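Local coordinates for protein flavin adenine dinucleotide synthase (Saccharomyces cerevisiae, PDB 2WSI) that catalyses the adenylation of FMN by ATP, forming the coenzyme FAD with release of diphosphate, at residues Asp198-Leu207 / Gly290-Glu299; Pro51-Asn61 / Pro98-Phe106. One frame throughout, in Å; residues are numbered along the deposited sequence.

How the contacts relate
Contact 2 (51-61 with 98-106) joins two parallel strands of the central sheet and lines the FAD pocket, where S59 binds the coenzyme directly. Contact 1 (198-207 with 290-299) ties the start of helix 199-209 to the chain near its C-terminal end, on the opposite side of the chain's centre. The centres of contact 1 and contact 2 are about 27 Å apart, and the nearest atoms of contact 1 and contact 2 about 8 Å, so they do not touch. Helix 64-87 relates them: it follows the strand of contact 2, and its K64 touches contact 1. The side chain of E299 lies about 8 Å from FAD and about 5 Å from that of R300, an FAD-binding residue.

Contact 1. Residues Asp198-Leu207 / Gly290-Glu299; sequences DLTNIWSFLL and GWYLVDDTLE
The backbone N-H of L199, at the start of helix 199-209, is taken up by D296: N to OD1 is 2.8 Å, and the oxygen is met on its syn side, 24° out of the carboxylate plane. A turn further on, the indole of W203 lies against the 3-10 turn 290-292. W291 CA sits over its face, 3.5 Å from the centroid of the five-membered ring and 11° off the normal, a CH-pi contact. At the ring edge, W203 NE1 gives a weak hydrogen bond to L293 O at 3.1 Å. L207 CD1 packs on W291 CB at 3.9 Å, and L207 CD2 lies over a face of the W291 ring. Nearer the helix start, the two branches of L199 divide their work: with CG anti to the backbone N (chi1 -179°), CD2 meets L293 CD2 at 3.7 Å, while CD1 lies beside the E299 carboxylate. T200 CG2 packs on V294 CB at 3.5 Å.

Behind this first shell, D198 is the N-cap. Its OD1 accepts from N201 N at 3.0 Å and, from above the carboxylate plane, from T200 OG1 at 2.7 Å. E299 OE2 forms salt bridges with R166 and K64, and the W203 ring also meets that of F247. Two aspartates, one from each segment, thus serve the helix N-terminus; the positive end of the helix dipole probably offsets the repulsion between their carboxylates.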
loop_
_atom_site.group_PDB
_atom_site.type_symbol
_atom_site.label_atom_id
_atom_site.label_comp_id
_atom_site.label_asym_id
_atom_site.label_seq_id
_atom_site.Cartn_x
_atom_site.Cartn_y
_atom_site.Cartn_z
ATOM N N ASP A 198 6.212 -7.503 -7.353
ATOM C CA ASP A 198 7.298 -7.960 -6.498
ATOM C C ASP A 198 7.913 -6.807 -5.731
ATOM O O ASP A 198 7.525 -5.632 -5.895
ATOM C CB ASP A 198 8.355 -8.767 -7.276
ATOM C CG ASP A 198 9.115 -7.943 -8.292
ATOM O OD1 ASP A 198 9.312 -6.713 -8.103
ATOM O OD2 ASP A 198 9.532 -8.550 -9.307
ATOM N N LEU A 199 8.849 -7.147 -4.850
ATOM C CA LEU A 199 9.361 -6.178 -3.886
ATOM C C LEU A 199 10.053 -5.016 -4.605
ATOM O O LEU A 199 9.924 -3.856 -4.217
ATOM C CB LEU A 199 10.303 -6.873 -2.909
ATOM C CG LEU A 199 10.912 -5.989 -1.824
ATOM C CD1 LEU A 199 9.811 -5.210 -1.071
ATOM C CD2 LEU A 199 11.745 -6.875 -0.858
ATOM N N THR A 200 10.770 -5.310 -5.678
ATOM C CA THR A 200 11.443 -4.232 -6.400
ATOM C C THR A 200 10.431 -3.272 -7.047
ATOM O O THR A 200 10.690 -2.070 -7.133
ATOM C CB THR A 200 12.418 -4.775 -7.505
ATOM O OG1 THR A 200 11.685 -5.547 -8.451
ATOM C CG2 THR A 200 13.474 -5.668 -6.886
ATOM N N ASN A 201 9.310 -3.802 -7.532
ATOM C CA ASN A 201 8.288 -2.949 -8.133
ATOM C C ASN A 201 7.715 -2.027 -7.053
ATOM O O ASN A 201 7.486 -0.850 -7.302
ATOM C CB ASN A 201 7.134 -3.755 -8.691
ATOM C CG ASN A 201 7.539 -4.721 -9.807
ATOM O OD1 ASN A 201 8.290 -4.413 -10.748
ATOM N ND2 ASN A 201 6.998 -5.896 -9.711
ATOM N N ILE A 202 7.517 -2.570 -5.856
ATOM C CA ILE A 202 6.890 -1.801 -4.784
ATOM C C ILE A 202 7.785 -0.591 -4.447
ATOM O O ILE A 202 7.335 0.556 -4.476
ATOM C CB ILE A 202 6.639 -2.686 -3.547
ATOM C CG1 ILE A 202 5.510 -3.702 -3.842
ATOM C CG2 ILE A 202 6.288 -1.796 -2.331
ATOM C CD1 ILE A 202 4.102 -3.015 -4.049
ATOM N N TRP A 203 9.068 -0.832 -4.179
ATOM C CA TRP A 203 9.943 0.272 -3.801
ATOM C C TRP A 203 10.151 1.256 -4.957
ATOM O O TRP A 203 10.205 2.468 -4.747
ATOM C CB TRP A 203 11.324 -0.213 -3.362
ATOM C CG TRP A 203 11.412 -1.014 -2.091
ATOM C CD1 TRP A 203 12.055 -2.204 -1.935
ATOM C CD2 TRP A 203 10.896 -0.665 -0.791
ATOM N NE1 TRP A 203 11.960 -2.627 -0.621
ATOM C CE2 TRP A 203 11.261 -1.702 0.096
ATOM C CE3 TRP A 203 10.176 0.417 -0.293
ATOM C CZ2 TRP A 203 10.914 -1.688 1.453
ATOM C CZ3 TRP A 203 9.824 0.421 1.076
ATOM C CH2 TRP A 203 10.183 -0.627 1.909
ATOM N N SER A 204 10.313 0.740 -6.169
ATOM C CA SER A 204 10.572 1.623 -7.295
ATOM C C SER A 204 9.413 2.600 -7.454
ATOM O O SER A 204 9.636 3.793 -7.623
ATOM C CB SER A 204 10.752 0.861 -8.601
ATOM O OG SER A 204 10.830 1.786 -9.663
ATOM N N PHE A 205 8.182 2.091 -7.416
ATOM C CA PHE A 205 7.020 2.972 -7.569
ATOM C C PHE A 205 6.835 3.893 -6.354
ATOM O O PHE A 205 6.606 5.095 -6.493
ATOM C CB PHE A 205 5.750 2.151 -7.828
ATOM C CG PHE A 205 4.544 3.004 -8.103
ATOM C CD1 PHE A 205 4.402 3.653 -9.318
ATOM C CD2 PHE A 205 3.576 3.206 -7.120
ATOM C CE1 PHE A 205 3.302 4.453 -9.585
ATOM C CE2 PHE A 205 2.470 4.003 -7.374
ATOM C CZ PHE A 205 2.328 4.627 -8.619
ATOM N N LEU A 206 6.959 3.350 -5.151
ATOM C CA LEU A 206 6.645 4.145 -3.956
ATOM C C LEU A 206 7.685 5.264 -3.762
ATOM O O LEU A 206 7.336 6.375 -3.429
ATOM C CB LEU A 206 6.522 3.231 -2.733
ATOM C CG LEU A 206 6.019 3.870 -1.436
ATOM C CD1 LEU A 206 4.671 4.563 -1.699
ATOM C CD2 LEU A 206 5.915 2.822 -0.350
ATOM N N LEU A 207 8.962 4.989 -4.046
ATOM C CA LEU A 207 9.992 6.021 -3.952
ATOM C C LEU A 207 9.831 7.049 -5.056
ATOM O O LEU A 207 9.934 8.250 -4.803
ATOM C CB LEU A 207 11.404 5.407 -4.030
ATOM C CG LEU A 207 11.817 4.644 -2.779
ATOM C CD1 LEU A 207 13.150 3.873 -3.001
ATOM C CD2 LEU A 207 11.902 5.588 -1.560
ATOM N N GLY A 290 14.536 -0.039 4.565
ATOM C CA GLY A 290 13.921 -1.198 3.939
ATOM C C GLY A 290 14.154 -1.286 2.441
ATOM O O GLY A 290 14.223 -2.378 1.889
ATOM N N TRP A 291 14.248 -0.140 1.776
ATOM C CA TRP A 291 14.349 -0.118 0.320
ATOM C C TRP A 291 15.743 -0.559 -0.159
ATOM O O TRP A 291 16.030 -0.583 -1.358
ATOM C CB TRP A 291 13.964 1.265 -0.252
ATOM C CG TRP A 291 14.614 2.479 0.389
ATOM C CD1 TRP A 291 15.782 3.093 0.006
ATOM C CD2 TRP A 291 14.093 3.255 1.466
ATOM N NE1 TRP A 291 16.038 4.175 0.817
ATOM C CE2 TRP A 291 15.013 4.303 1.715
ATOM C CE3 TRP A 291 12.947 3.154 2.272
ATOM C CZ2 TRP A 291 14.820 5.242 2.727
ATOM C CZ3 TRP A 291 12.758 4.098 3.278
ATOM C CH2 TRP A 291 13.688 5.127 3.488
ATOM N N TYR A 292 16.590 -0.934 0.788
ATOM C CA TYR A 292 17.849 -1.625 0.465
ATOM C C TYR A 292 17.656 -3.133 0.367
ATOM O O TYR A 292 18.597 -3.858 0.018
ATOM C CB TYR A 292 18.944 -1.318 1.505
ATOM C CG TYR A 292 19.616 -0.000 1.250
ATOM C CD1 TYR A 292 20.838 0.067 0.598
ATOM C CD2 TYR A 292 19.007 1.186 1.629
ATOM C CE1 TYR A 292 21.446 1.295 0.342
ATOM C CE2 TYR A 292 19.608 2.418 1.385
ATOM C CZ TYR A 292 20.820 2.461 0.744
ATOM O OH TYR A 292 21.381 3.682 0.502
ATOM N N LEU A 293 16.460 -3.623 0.689
ATOM C CA LEU A 293 16.165 -5.024 0.429
ATOM C C LEU A 293 15.364 -5.210 -0.874
ATOM O O LEU A 293 14.314 -4.589 -1.069
ATOM C CB LEU A 293 15.421 -5.653 1.587
ATOM C CG LEU A 293 15.271 -7.157 1.392
ATOM C CD1 LEU A 293 16.465 -7.855 2.043
ATOM C CD2 LEU A 293 13.975 -7.690 1.965
ATOM N N VAL A 294 15.870 -6.050 -1.779
ATOM C CA VAL A 294 15.133 -6.358 -3.015
ATOM C C VAL A 294 14.836 -7.838 -3.160
ATOM O O VAL A 294 14.112 -8.238 -4.062
ATOM C CB VAL A 294 15.844 -5.884 -4.299
ATOM C CG1 VAL A 294 15.763 -4.365 -4.413
ATOM C CG2 VAL A 294 17.301 -6.391 -4.389
ATOM N N ASP A 295 15.392 -8.643 -2.260
ATOM C CA ASP A 295 15.285 -10.094 -2.369
ATOM C C ASP A 295 13.978 -10.496 -1.734
ATOM O O ASP A 295 13.836 -10.456 -0.505
ATOM C CB ASP A 295 16.489 -10.755 -1.680
ATOM C CG ASP A 295 16.405 -12.264 -1.686
ATOM O OD1 ASP A 295 15.414 -12.777 -2.241
ATOM O OD2 ASP A 295 17.315 -12.930 -1.127
ATOM N N ASP A 296 12.996 -10.846 -2.563
ATOM C CA ASP A 296 11.643 -11.099 -2.057
ATOM C C ASP A 296 11.645 -12.217 -1.030
ATOM O O ASP A 296 10.769 -12.274 -0.180
ATOM C CB ASP A 296 10.671 -11.488 -3.188
ATOM C CG ASP A 296 10.388 -10.342 -4.151
ATOM O OD1 ASP A 296 9.253 -9.819 -4.133
ATOM O OD2 ASP A 296 11.296 -9.970 -4.923
ATOM N N THR A 297 12.608 -13.133 -1.134
ATOM C CA THR A 297 12.601 -14.302 -0.257
ATOM C C THR A 297 12.833 -13.848 1.179
ATOM O O THR A 297 12.455 -14.527 2.131
ATOM C CB THR A 297 13.692 -15.369 -0.629
ATOM O OG1 THR A 297 14.861 -15.141 0.152
ATOM C CG2 THR A 297 14.089 -15.329 -2.108
ATOM N N LEU A 298 13.457 -12.687 1.331
ATOM C CA LEU A 298 13.905 -12.235 2.638
ATOM C C LEU A 298 13.002 -11.147 3.241
ATOM O O LEU A 298 13.300 -10.622 4.313
ATOM C CB LEU A 298 15.326 -11.691 2.523
ATOM C CG LEU A 298 16.396 -12.730 2.135
ATOM C CD1 LEU A 298 17.789 -12.094 2.119
ATOM C CD2 LEU A 298 16.341 -13.890 3.098
ATOM N N GLU A 299 11.904 -10.842 2.557
ATOM C CA GLU A 299 11.043 -9.713 2.916
ATOM C C GLU A 299 10.475 -9.835 4.325
ATOM O O GLU A 299 10.359 -8.846 5.057
ATOM C CB GLU A 299 9.900 -9.581 1.893
ATOM C CG GLU A 299 8.969 -8.390 2.128
ATOM C CD GLU A 299 8.083 -8.053 0.898
ATOM O OE1 GLU A 299 8.318 -8.618 -0.178
ATOM O OE2 GLU A 299 7.171 -7.205 1.017
#

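Contact 2. Residues Pro51-Asn61 / Pro98-Phe106; sequences PLNGEISFSYN and PMQRLPTVF. With FAD (flavin-adenine dinucleotide), chain C.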
loop_
_atom_site.group_PDB
_atom_site.type_symbol
_atom_site.label_atom_id
_atom_site.label_comp_id
_atom_site.label_asym_id
_atom_site.label_seq_id
_atom_site.Cartn_x
_atom_site.Cartn_y
_atom_site.Cartn_z
ATOM N N PRO A 51 -16.724 2.127 -6.847
ATOM C CA PRO A 51 -15.661 2.410 -5.870
ATOM C C PRO A 51 -15.979 3.610 -4.953
ATOM O O PRO A 51 -15.180 3.956 -4.099
ATOM C CB PRO A 51 -14.464 2.746 -6.749
ATOM C CG PRO A 51 -15.077 3.320 -8.012
ATOM C CD PRO A 51 -16.417 2.649 -8.188
ATOM N N LEU A 52 -17.137 4.229 -5.131
ATOM C CA LEU A 52 -17.455 5.428 -4.357
ATOM C C LEU A 52 -18.556 5.223 -3.319
ATOM O O LEU A 52 -18.470 5.752 -2.210
ATOM C CB LEU A 52 -17.839 6.567 -5.284
ATOM C CG LEU A 52 -16.744 7.082 -6.223
ATOM C CD1 LEU A 52 -17.340 7.966 -7.309
ATOM C CD2 LEU A 52 -15.676 7.819 -5.468
ATOM N N ASN A 53 -19.558 4.427 -3.640
ATOM C CA ASN A 53 -20.811 4.512 -2.874
ATOM C C ASN A 53 -20.868 3.594 -1.659
ATOM O O ASN A 53 -21.859 3.595 -0.905
ATOM C CB ASN A 53 -22.015 4.304 -3.804
ATOM C CG ASN A 53 -22.077 2.890 -4.378
ATOM O OD1 ASN A 53 -21.290 2.024 -4.014
ATOM N ND2 ASN A 53 -22.994 2.669 -5.306
ATOM N N GLY A 54 -19.801 2.820 -1.456
ATOM C CA GLY A 54 -19.719 1.924 -0.320
ATOM C C GLY A 54 -19.812 0.442 -0.665
ATOM O O GLY A 54 -19.654 -0.392 0.221
ATOM N N GLU A 55 -20.079 0.111 -1.922
ATOM C CA GLU A 55 -20.121 -1.298 -2.321
ATOM C C GLU A 55 -18.745 -1.895 -2.102
ATOM O O GLU A 55 -18.607 -3.090 -1.799
ATOM C CB GLU A 55 -20.504 -1.472 -3.802
ATOM C CG GLU A 55 -21.935 -1.082 -4.112
ATOM C CD GLU A 55 -22.280 -1.188 -5.603
ATOM O OE1 GLU A 55 -21.487 -1.744 -6.368
ATOM O OE2 GLU A 55 -23.351 -0.716 -6.014
ATOM N N ILE A 56 -17.734 -1.056 -2.290
ATOM C CA ILE A 56 -16.351 -1.472 -2.088
ATOM C C ILE A 56 -15.752 -0.702 -0.936
ATOM O O ILE A 56 -15.786 0.517 -0.953
ATOM C CB ILE A 56 -15.472 -1.155 -3.306
ATOM C CG1 ILE A 56 -15.978 -1.862 -4.572
ATOM C CG2 ILE A 56 -14.040 -1.638 -3.062
ATOM C CD1 ILE A 56 -15.191 -1.469 -5.801
ATOM N N SER A 57 -15.138 -1.405 0.016
ATOM C CA SER A 57 -14.294 -0.749 0.993
ATOM C C SER A 57 -12.832 -1.118 0.747
ATOM O O SER A 57 -12.524 -2.239 0.366
ATOM C CB SER A 57 -14.653 -1.190 2.394
ATOM O OG SER A 57 -13.915 -0.420 3.308
ATOM N N PHE A 58 -11.947 -0.164 0.952
ATOM C CA PHE A 58 -10.511 -0.374 0.758
ATOM C C PHE A 58 -9.892 -0.741 2.116
ATOM O O PHE A 58 -9.990 0.044 3.082
ATOM C CB PHE A 58 -9.890 0.927 0.216
ATOM C CG PHE A 58 -8.497 0.752 -0.300
ATOM C CD1 PHE A 58 -8.267 0.649 -1.654
ATOM C CD2 PHE A 58 -7.425 0.670 0.577
ATOM C CE1 PHE A 58 -6.972 0.445 -2.150
ATOM C CE2 PHE A 58 -6.126 0.456 0.103
ATOM C CZ PHE A 58 -5.897 0.342 -1.253
ATOM N N SER A 59 -9.287 -1.932 2.231
ATOM C CA SER A 59 -8.600 -2.263 3.490
ATOM C C SER A 59 -7.201 -1.665 3.493
ATOM O O SER A 59 -6.342 -2.000 2.677
ATOM C CB SER A 59 -8.569 -3.773 3.805
ATOM O OG SER A 59 -7.916 -4.516 2.787
ATOM N N TYR A 60 -6.981 -0.765 4.432
ATOM C CA TYR A 60 -5.757 0.017 4.459
ATOM C C TYR A 60 -5.122 -0.076 5.849
ATOM O O TYR A 60 -5.795 0.156 6.856
ATOM C CB TYR A 60 -6.108 1.466 4.159
ATOM C CG TYR A 60 -4.927 2.409 4.128
ATOM C CD1 TYR A 60 -3.911 2.245 3.185
ATOM C CD2 TYR A 60 -4.834 3.484 5.021
ATOM C CE1 TYR A 60 -2.831 3.107 3.136
ATOM C CE2 TYR A 60 -3.764 4.349 4.980
ATOM C CZ TYR A 60 -2.754 4.155 4.028
ATOM O OH TYR A 60 -1.669 4.989 3.923
ATOM N N ASN A 61 -3.825 -0.366 5.903
ATOM C CA ASN A 61 -3.114 -0.456 7.188
ATOM C C ASN A 61 -1.824 0.375 7.166
ATOM O O ASN A 61 -0.991 0.259 8.066
ATOM C CB ASN A 61 -2.786 -1.910 7.551
ATOM C CG ASN A 61 -1.834 -2.564 6.542
ATOM O OD1 ASN A 61 -1.390 -1.935 5.579
ATOM N ND2 ASN A 61 -1.526 -3.837 6.762
ATOM N N PRO A 98 -17.320 13.900 -7.536
ATOM C CA PRO A 98 -18.158 13.993 -6.330
ATOM C C PRO A 98 -17.359 14.441 -5.113
ATOM O O PRO A 98 -16.195 14.051 -4.959
ATOM C CB PRO A 98 -18.674 12.561 -6.108
ATOM C CG PRO A 98 -18.005 11.696 -7.110
ATOM C CD PRO A 98 -17.176 12.523 -8.044
ATOM N N MET A 99 -17.976 15.257 -4.259
ATOM C CA MET A 99 -17.307 15.722 -3.051
ATOM C C MET A 99 -17.652 14.771 -1.901
ATOM O O MET A 99 -18.711 14.871 -1.290
ATOM C CB MET A 99 -17.699 17.175 -2.732
ATOM C CG MET A 99 -16.844 17.836 -1.632
ATOM S SD MET A 99 -15.233 18.564 -2.111
ATOM C CE MET A 99 -15.654 20.076 -2.968
ATOM N N GLN A 100 -16.742 13.844 -1.623
ATOM C CA GLN A 100 -16.953 12.799 -0.640
ATOM C C GLN A 100 -15.621 12.148 -0.244
ATOM O O GLN A 100 -14.571 12.477 -0.793
ATOM C CB GLN A 100 -17.859 11.712 -1.227
ATOM C CG GLN A 100 -17.218 10.977 -2.414
ATOM C CD GLN A 100 -17.949 9.696 -2.737
ATOM O OE1 GLN A 100 -18.840 9.692 -3.576
ATOM N NE2 GLN A 100 -17.591 8.597 -2.046
ATOM N N ARG A 101 -15.684 11.191 0.679
ATOM C CA ARG A 101 -14.494 10.463 1.129
ATOM C C ARG A 101 -14.543 9.002 0.660
ATOM O O ARG A 101 -15.614 8.475 0.371
ATOM C CB ARG A 101 -14.401 10.528 2.655
ATOM C CG ARG A 101 -14.453 11.974 3.172
ATOM C CD ARG A 101 -14.115 12.086 4.635
ATOM N NE ARG A 101 -15.131 11.442 5.453
ATOM C CZ ARG A 101 -15.119 11.403 6.783
ATOM N NH1 ARG A 101 -14.142 11.992 7.468
ATOM N NH2 ARG A 101 -16.100 10.787 7.424
ATOM N N LEU A 102 -13.374 8.369 0.570
ATOM C CA LEU A 102 -13.252 7.002 0.058
ATOM C C LEU A 102 -13.451 5.994 1.192
ATOM O O LEU A 102 -12.724 6.021 2.175
ATOM C CB LEU A 102 -11.846 6.798 -0.527
ATOM C CG LEU A 102 -11.705 5.558 -1.410
ATOM C CD1 LEU A 102 -12.475 5.763 -2.711
ATOM C CD2 LEU A 102 -10.232 5.274 -1.722
ATOM N N PRO A 103 -14.426 5.095 1.056
ATOM C CA PRO A 103 -14.672 4.193 2.183
ATOM C C PRO A 103 -13.500 3.248 2.429
ATOM O O PRO A 103 -13.061 2.554 1.507
ATOM C CB PRO A 103 -15.897 3.386 1.746
ATOM C CG PRO A 103 -16.514 4.162 0.625
ATOM C CD PRO A 103 -15.418 4.938 -0.030
ATOM N N THR A 104 -13.052 3.191 3.676
ATOM C CA THR A 104 -11.788 2.557 3.998
ATOM C C THR A 104 -11.946 1.867 5.337
ATOM O O THR A 104 -12.703 2.335 6.188
ATOM C CB THR A 104 -10.646 3.612 4.070
ATOM O OG1 THR A 104 -10.542 4.297 2.811
ATOM C CG2 THR A 104 -9.279 2.954 4.431
ATOM N N VAL A 105 -11.248 0.747 5.523
ATOM C CA VAL A 105 -11.338 0.016 6.777
ATOM C C VAL A 105 -9.946 -0.268 7.296
ATOM O O VAL A 105 -9.114 -0.752 6.536
ATOM C CB VAL A 105 -12.108 -1.320 6.621
ATOM C CG1 VAL A 105 -11.685 -2.042 5.364
ATOM C CG2 VAL A 105 -11.873 -2.228 7.842
ATOM N N PHE A 106 -9.704 0.043 8.576
ATOM C CA PHE A 106 -8.422 -0.200 9.217
ATOM C C PHE A 106 -8.688 -1.003 10.469
ATOM O O PHE A 106 -9.445 -0.563 11.337
ATOM C CB PHE A 106 -7.737 1.112 9.615
ATOM C CG PHE A 106 -6.474 0.914 10.443
ATOM C CD1 PHE A 106 -5.549 -0.073 10.107
ATOM C CD2 PHE A 106 -6.217 1.721 11.547
ATOM C CE1 PHE A 106 -4.391 -0.251 10.848
ATOM C CE2 PHE A 106 -5.050 1.541 12.314
ATOM C CZ PHE A 106 -4.145 0.557 11.956
HETATM P PA FAD C . -0.987 -8.804 5.531
HETATM O O1A FAD C . 0.095 -8.305 6.451
HETATM O O2A FAD C . -2.085 -9.481 6.304
HETATM O O5B FAD C . -1.563 -7.662 4.534
HETATM C C5B FAD C . -2.293 -8.070 3.392
HETATM C C4B FAD C . -3.354 -7.008 3.086
HETATM O O4B FAD C . -4.428 -7.147 3.979
HETATM C C3B FAD C . -2.821 -5.603 3.289
HETATM O O3B FAD C . -2.227 -5.099 2.119
HETATM C C2B FAD C . -4.083 -4.842 3.653
HETATM O O2B FAD C . -4.786 -4.462 2.489
HETATM C C1B FAD C . -4.882 -5.875 4.402
HETATM N N9A FAD C . -4.603 -5.724 5.840
HETATM C C8A FAD C . -3.683 -6.395 6.605
HETATM N N7A FAD C . -3.777 -5.954 7.889
HETATM C C5A FAD C . -4.737 -4.993 7.925
HETATM C C6A FAD C . -5.237 -4.205 8.941
HETATM N N6A FAD C . -4.794 -4.294 10.209
HETATM N N1A FAD C . -6.246 -3.335 8.647
HETATM C C2A FAD C . -6.764 -3.214 7.374
HETATM N N3A FAD C . -6.235 -3.973 6.356
HETATM C C4A FAD C . -5.263 -4.864 6.651
HETATM N N1 FAD C . -7.378 -15.652 4.291
HETATM C C2 FAD C . -7.992 -16.823 3.927
HETATM O O2 FAD C . -7.411 -17.898 4.074
HETATM N N3 FAD C . -9.259 -16.801 3.401
HETATM C C4 FAD C . -9.932 -15.609 3.238
HETATM O O4 FAD C . -11.065 -15.662 2.749
HETATM C C4X FAD C . -9.312 -14.411 3.608
HETATM N N5 FAD C . -9.949 -13.182 3.458
HETATM C C5X FAD C . -9.316 -12.010 3.821
HETATM C C6 FAD C . -9.946 -10.773 3.676
HETATM C C7 FAD C . -9.293 -9.605 4.081
HETATM C C7M FAD C . -9.948 -8.261 3.949
HETATM C C8 FAD C . -8.011 -9.683 4.608
HETATM C C8M FAD C . -7.286 -8.437 5.023
HETATM C C9 FAD C . -7.387 -10.910 4.740
HETATM C C9A FAD C . -8.032 -12.071 4.364
HETATM N N10 FAD C . -7.391 -13.283 4.524
HETATM C C10 FAD C . -8.021 -14.445 4.125
HETATM C "C1'" FAD C . -5.992 -13.320 5.078
HETATM C "C2'" FAD C . -4.958 -13.179 3.940
HETATM O "O2'" FAD C . -5.165 -14.079 2.877
HETATM C "C3'" FAD C . -3.518 -13.323 4.424
HETATM O "O3'" FAD C . -3.272 -14.668 4.753
HETATM C "C4'" FAD C . -3.262 -12.440 5.630
HETATM O "O4'" FAD C . -3.745 -11.135 5.388
HETATM C "C5'" FAD C . -1.763 -12.350 5.918
HETATM O "O5'" FAD C . -1.065 -12.183 4.698
HETATM P P FAD C . 0.186 -11.174 4.592
HETATM O O1P FAD C . 0.977 -11.218 5.878
HETATM O O2P FAD C . 0.981 -11.460 3.338
HETATM O O3P FAD C . -0.376 -9.698 4.368
#
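A beta-alpha-beta unit of the alpha/beta fold of the PAPS reductase family brings F58 and S59 beside T104 and V105, at the edge of the FAD pocket. The two strands run parallel, with F58 N to P103 O at 3.0 Å, V105 N to F58 O at 2.8 Å and Y60 N to V105 O at 3.0 Å. On the face of S59 and V105, V105 CG1 reaches S57 OG at 3.4 Å; T104, on the other face, turns CG2 against Y60 CB. Before the strands, Q100 holds CG between its backbone N and carbonyl carbon (chi1 65°) and extends beyond it, which brings NE2 to L52 O at 3.0 Å, fairly straight (161° at the hydrogen) and from above the carbonyl plane. Q100 NE2 also bonds to R101 O at 3.1 Å. A leucine here has no amide to give, and L52 O and R101 O would probably lose the donor that links them. At the far end FAD O2B donates to S59 O at 2.9 Å, while S59 OG bonds to V162 O. Strand 160-162 flanks 56-59, strand 129-133 flanks 102-106, and helix 64-87 packs on P51 and I56, its Y73 edge-to-face with F58.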